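Local coordinates for protein peptide ABC transporter permease (Staphylococcus hominis, PDB 6EXS) that probably carries peptides across the cell membrane as a POT-family transporter, and binds a thioalcohol-conjugated peptide, a precursor of human axillary malodour, at residues P15-L21 against I135-Y140; H102-S106 against F182-A186. All blocks are in the same frame, centred on the assembly; numbering follows the deposited sequence.

Overall arrangement
Both contacts join helices of the N-terminal six-helix bundle of a major facilitator superfamily transporter. Interaction 1 sets the start of helix 16-44 against the end of helix 110-137; interaction 2 sets the end of helix 74-106 against the early part of helix 178-204. Along the chain their segments alternate: 15-21, 102-106, 135-140, 182-186. Their centres lie about 28 Å apart, and their nearest atoms about 15 Å, so they do not touch. Helices 74-106 and 110-137, consecutive in sequence, link the two sites covalently. In the usual POT topology, interaction 1 lies toward the cytoplasm and interaction 2 toward the outer face, so the bundle is packed near both of its ends.

Interaction 1: residues P15-L21 against I135-Y140; sequences PRGLGVL and IVGRLY
L139 (chi1 m, chi2 t) lies over the first turn of helix 16-44, its CD1 3.7 Å from G17 C and 3.6 Å from L18 N. A side chain at G17 would crowd L139 CD2, so glycine suits this place. P15, extended just before the helix, has CG 3.6 Å from L139 O and over one face of the Y140 ring, and CD 3.6 Å from Y140 CE2. A type I turn, G137 to Y140, leads on from helix 110-137; L139 points toward 15-21, Y140 sideways with its ring reaching P15. CA atoms pair P15 with L139 (6.6 Å) and L18 with V136 (6.4 Å). Further along, branched aliphatics fill the gap: L18 CD1 (chi1 t, chi2 p) meets V136 CG1 at 3.9 Å, and L21 CD1 (chi1 m, chi2 t) meets I135 CG2 at 3.5 Å. Y140 OH is hydrogen-bonded to H14 ND1 and L139 O to Q8 NE2, both before helix 16-44. This is apolar packing of helix ends within the N-terminal bundle of the MFS fold.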
loop_
_atom_site.group_PDB
_atom_site.type_symbol
_atom_site.label_atom_id
_atom_site.label_comp_id
_atom_site.label_asym_id
_atom_site.label_seq_id
_atom_site.Cartn_x
_atom_site.Cartn_y
_atom_site.Cartn_z
ATOM N N PRO A 15 -21.914 -5.911 -12.874
ATOM C CA PRO A 15 -22.985 -5.654 -11.882
ATOM C C PRO A 15 -23.001 -4.213 -11.382
ATOM O O PRO A 15 -21.925 -3.657 -11.146
ATOM C CB PRO A 15 -22.638 -6.625 -10.752
ATOM C CG PRO A 15 -21.958 -7.767 -11.441
ATOM C CD PRO A 15 -21.126 -7.108 -12.502
ATOM N N ARG A 16 -24.205 -3.589 -11.251
ATOM C CA ARG A 16 -24.370 -2.171 -10.836
ATOM C C ARG A 16 -23.629 -1.807 -9.548
ATOM O O ARG A 16 -23.202 -0.657 -9.381
ATOM C CB ARG A 16 -25.845 -1.774 -10.740
ATOM C CG ARG A 16 -26.096 -0.338 -11.179
ATOM C CD ARG A 16 -27.555 0.082 -11.076
ATOM N NE ARG A 16 -28.426 -0.806 -11.842
ATOM C CZ ARG A 16 -28.695 -0.664 -13.135
ATOM N NH1 ARG A 16 -28.186 0.353 -13.819
ATOM N NH2 ARG A 16 -29.484 -1.534 -13.753
ATOM N N GLY A 17 -23.458 -2.808 -8.682
ATOM C CA GLY A 17 -22.719 -2.715 -7.430
ATOM C C GLY A 17 -21.254 -2.361 -7.618
ATOM O O GLY A 17 -20.648 -1.800 -6.701
ATOM N N LEU A 18 -20.662 -2.679 -8.806
ATOM C CA LEU A 18 -19.277 -2.302 -9.121
ATOM C C LEU A 18 -19.200 -0.765 -9.236
ATOM O O LEU A 18 -18.222 -0.178 -8.782
ATOM C CB LEU A 18 -18.728 -2.984 -10.404
ATOM C CG LEU A 18 -17.254 -2.651 -10.762
ATOM C CD1 LEU A 18 -16.273 -3.256 -9.761
ATOM C CD2 LEU A 18 -16.898 -3.102 -12.149
ATOM N N GLY A 19 -20.252 -0.146 -9.790
ATOM C CA GLY A 19 -20.374 1.302 -9.925
ATOM C C GLY A 19 -20.414 2.008 -8.589
ATOM O O GLY A 19 -19.708 2.999 -8.385
ATOM N N VAL A 20 -21.202 1.452 -7.648
ATOM C CA VAL A 20 -21.336 1.965 -6.286
ATOM C C VAL A 20 -19.975 1.910 -5.600
ATOM O O VAL A 20 -19.528 2.935 -5.101
ATOM C CB VAL A 20 -22.451 1.229 -5.483
ATOM C CG1 VAL A 20 -22.541 1.732 -4.041
ATOM C CG2 VAL A 20 -23.801 1.376 -6.172
ATOM N N LEU A 21 -19.282 0.751 -5.668
ATOM C CA LEU A 21 -17.986 0.523 -5.011
ATOM C C LEU A 21 -16.808 1.227 -5.688
ATOM O O LEU A 21 -15.818 1.533 -5.000
ATOM C CB LEU A 21 -17.709 -0.965 -4.795
ATOM C CG LEU A 21 -18.762 -1.666 -3.913
ATOM C CD1 LEU A 21 -18.471 -3.113 -3.764
ATOM C CD2 LEU A 21 -18.929 -0.993 -2.546
ATOM N N ILE A 135 -16.135 -8.059 -1.543
ATOM C CA ILE A 135 -17.504 -7.745 -1.998
ATOM C C ILE A 135 -17.561 -7.685 -3.526
ATOM O O ILE A 135 -18.427 -8.325 -4.114
ATOM C CB ILE A 135 -18.095 -6.477 -1.304
ATOM C CG1 ILE A 135 -18.313 -6.732 0.209
ATOM C CG2 ILE A 135 -19.404 -6.027 -1.972
ATOM C CD1 ILE A 135 -18.369 -5.457 1.089
ATOM N N VAL A 136 -16.596 -6.971 -4.151
ATOM C CA VAL A 136 -16.431 -6.810 -5.609
ATOM C C VAL A 136 -16.439 -8.179 -6.328
ATOM O O VAL A 136 -17.235 -8.378 -7.247
ATOM C CB VAL A 136 -15.171 -5.967 -5.952
ATOM C CG1 VAL A 136 -14.835 -6.041 -7.435
ATOM C CG2 VAL A 136 -15.338 -4.517 -5.511
ATOM N N GLY A 137 -15.592 -9.107 -5.874
ATOM C CA GLY A 137 -15.515 -10.452 -6.437
ATOM C C GLY A 137 -16.747 -11.309 -6.204
ATOM O O GLY A 137 -17.070 -12.157 -7.039
ATOM N N ARG A 138 -17.467 -11.081 -5.077
ATOM C CA ARG A 138 -18.672 -11.848 -4.719
ATOM C C ARG A 138 -19.958 -11.338 -5.431
ATOM O O ARG A 138 -21.039 -11.914 -5.264
ATOM C CB ARG A 138 -18.840 -11.953 -3.188
ATOM C CG ARG A 138 -17.785 -12.863 -2.551
ATOM C CD ARG A 138 -18.346 -13.856 -1.547
ATOM N NE ARG A 138 -17.629 -13.793 -0.269
ATOM C CZ ARG A 138 -16.567 -14.531 0.044
ATOM N NH1 ARG A 138 -16.080 -15.409 -0.828
ATOM N NH2 ARG A 138 -15.982 -14.397 1.229
ATOM N N LEU A 139 -19.805 -10.315 -6.287
ATOM C CA LEU A 139 -20.856 -9.742 -7.134
ATOM C C LEU A 139 -21.009 -10.588 -8.401
ATOM O O LEU A 139 -22.024 -10.462 -9.088
ATOM C CB LEU A 139 -20.494 -8.302 -7.573
ATOM C CG LEU A 139 -20.424 -7.178 -6.550
ATOM C CD1 LEU A 139 -20.092 -5.882 -7.241
ATOM C CD2 LEU A 139 -21.729 -7.030 -5.787
ATOM N N TYR A 140 -19.979 -11.406 -8.732
ATOM C CA TYR A 140 -19.933 -12.271 -9.916
ATOM C C TYR A 140 -20.239 -13.739 -9.588
ATOM O O TYR A 140 -19.586 -14.303 -8.708
ATOM C CB TYR A 140 -18.551 -12.192 -10.606
ATOM C CG TYR A 140 -18.178 -10.807 -11.081
ATOM C CD1 TYR A 140 -17.532 -9.907 -10.232
ATOM C CD2 TYR A 140 -18.481 -10.387 -12.376
ATOM C CE1 TYR A 140 -17.232 -8.613 -10.647
ATOM C CE2 TYR A 140 -18.159 -9.103 -12.810
ATOM C CZ TYR A 140 -17.541 -8.217 -11.938
ATOM O OH TYR A 140 -17.215 -6.955 -12.345
#

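Interaction 2: residues H102-S106 against F182-A186; sequences HICLS and FLLAA
At H102, helix 74-106 runs close and antiparallel to helix 178-204: the axes of the two short helical segments approach to 8.1 Å with a signed crossing angle of -154°, and the CA atoms of H102 and A186 are 5.0 Å apart, those of S106 and L183 5.1 Å. With chi1 m, H102 places CB 3.7 Å from A186 CA and ND1 3.9 Å from A185 CB; alanines leave room for the imidazole beside the backbone. A water bridges the helices, 2.7 Å from H102 ND1 and donating to F182 O at 3.1 Å, which gives the polar ring a partner within an otherwise mainly apolar interface. I103 points away and only brushes A186, CG1 to CB 4.4 Å, at the edge of the contact. L105 (chi1 m, chi2 t) turns back inward and makes a CH-pi contact: its CD1 stands 3.8 Å from the centroid of the ring of F182 (chi1 m), 18° off the normal, a good match of methyl to flat aromatic face. S106 then lets the backbones come close. With chi1 m its hydroxyl folds back on its own helix: S106 OG donates to H102 O at 3.2 Å and lies 3.2 Å from L183 CA. Such small residues at the crossing point are a common means of tight transmembrane helix packing. Around the pair, L105 O accepts a hydrogen bond from H179, F182 meets Y42 edge-to-face, helix 16-44 packs on H102 and L105, helix 110-137 backs C104, and helix 147-174 lies against L184.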
loop_
_atom_site.group_PDB
_atom_site.type_symbol
_atom_site.label_atom_id
_atom_site.label_comp_id
_atom_site.label_asym_id
_atom_site.label_seq_id
_atom_site.Cartn_x
_atom_site.Cartn_y
_atom_site.Cartn_z
ATOM N N HIS A 102 -9.388 11.316 9.544
ATOM C CA HIS A 102 -9.210 12.503 8.719
ATOM C C HIS A 102 -9.634 13.763 9.489
ATOM O O HIS A 102 -9.000 14.810 9.325
ATOM C CB HIS A 102 -9.952 12.371 7.376
ATOM C CG HIS A 102 -9.303 11.433 6.396
ATOM N ND1 HIS A 102 -8.174 11.798 5.684
ATOM C CD2 HIS A 102 -9.686 10.198 5.993
ATOM C CE1 HIS A 102 -7.892 10.769 4.901
ATOM N NE2 HIS A 102 -8.771 9.783 5.053
ATOM N N ILE A 103 -10.674 13.652 10.353
ATOM C CA ILE A 103 -11.142 14.769 11.179
ATOM C C ILE A 103 -10.054 15.127 12.218
ATOM O O ILE A 103 -9.777 16.312 12.404
ATOM C CB ILE A 103 -12.568 14.529 11.776
ATOM C CG1 ILE A 103 -13.631 14.504 10.642
ATOM C CG2 ILE A 103 -12.945 15.598 12.816
ATOM C CD1 ILE A 103 -14.943 13.772 10.973
ATOM N N CYS A 104 -9.378 14.107 12.816
ATOM C CA CYS A 104 -8.277 14.290 13.782
ATOM C C CYS A 104 -7.240 15.294 13.253
ATOM O O CYS A 104 -6.833 16.197 13.991
ATOM C CB CYS A 104 -7.615 12.956 14.131
ATOM S SG CYS A 104 -8.642 11.836 15.112
ATOM N N LEU A 105 -6.829 15.129 11.965
ATOM C CA LEU A 105 -5.853 15.978 11.276
ATOM C C LEU A 105 -6.344 17.391 10.986
ATOM O O LEU A 105 -5.518 18.293 10.872
ATOM C CB LEU A 105 -5.358 15.315 9.984
ATOM C CG LEU A 105 -4.294 14.238 10.130
ATOM C CD1 LEU A 105 -3.928 13.694 8.805
ATOM C CD2 LEU A 105 -3.031 14.759 10.841
ATOM N N SER A 106 -7.674 17.583 10.855
ATOM C CA SER A 106 -8.304 18.887 10.600
ATOM C C SER A 106 -8.324 19.785 11.832
ATOM O O SER A 106 -8.268 21.006 11.685
ATOM C CB SER A 106 -9.731 18.709 10.099
ATOM O OG SER A 106 -9.720 17.881 8.950
ATOM N N PHE A 182 -6.454 18.708 4.884
ATOM C CA PHE A 182 -6.868 17.487 5.576
ATOM C C PHE A 182 -8.381 17.468 5.769
ATOM O O PHE A 182 -8.960 16.392 5.856
ATOM C CB PHE A 182 -6.147 17.334 6.934
ATOM C CG PHE A 182 -4.649 17.106 6.895
ATOM C CD1 PHE A 182 -4.099 16.104 6.099
ATOM C CD2 PHE A 182 -3.793 17.867 7.683
ATOM C CE1 PHE A 182 -2.715 15.889 6.065
ATOM C CE2 PHE A 182 -2.408 17.657 7.642
ATOM C CZ PHE A 182 -1.881 16.655 6.848
ATOM N N LEU A 183 -9.020 18.659 5.835
ATOM C CA LEU A 183 -10.475 18.793 5.935
ATOM C C LEU A 183 -11.103 18.440 4.582
ATOM O O LEU A 183 -12.132 17.768 4.559
ATOM C CB LEU A 183 -10.880 20.199 6.409
ATOM C CG LEU A 183 -12.387 20.500 6.571
ATOM C CD1 LEU A 183 -13.041 19.627 7.661
ATOM C CD2 LEU A 183 -12.612 21.979 6.859
ATOM N N LEU A 184 -10.452 18.845 3.463
ATOM C CA LEU A 184 -10.890 18.539 2.102
ATOM C C LEU A 184 -10.864 17.021 1.855
ATOM O O LEU A 184 -11.809 16.491 1.267
ATOM C CB LEU A 184 -10.050 19.304 1.060
ATOM C CG LEU A 184 -10.518 19.284 -0.412
ATOM C CD1 LEU A 184 -11.981 19.722 -0.559
ATOM C CD2 LEU A 184 -9.669 20.210 -1.257
ATOM N N ALA A 185 -9.815 16.318 2.360
ATOM C CA ALA A 185 -9.697 14.860 2.289
ATOM C C ALA A 185 -10.832 14.251 3.134
ATOM O O ALA A 185 -11.493 13.323 2.664
ATOM C CB ALA A 185 -8.338 14.401 2.801
ATOM N N ALA A 186 -11.123 14.840 4.327
ATOM C CA ALA A 186 -12.220 14.396 5.195
ATOM C C ALA A 186 -13.578 14.472 4.482
ATOM O O ALA A 186 -14.293 13.480 4.480
ATOM C CB ALA A 186 -12.252 15.210 6.480
HETATM O O HOH W 1 -6.821 14.148 6.090
#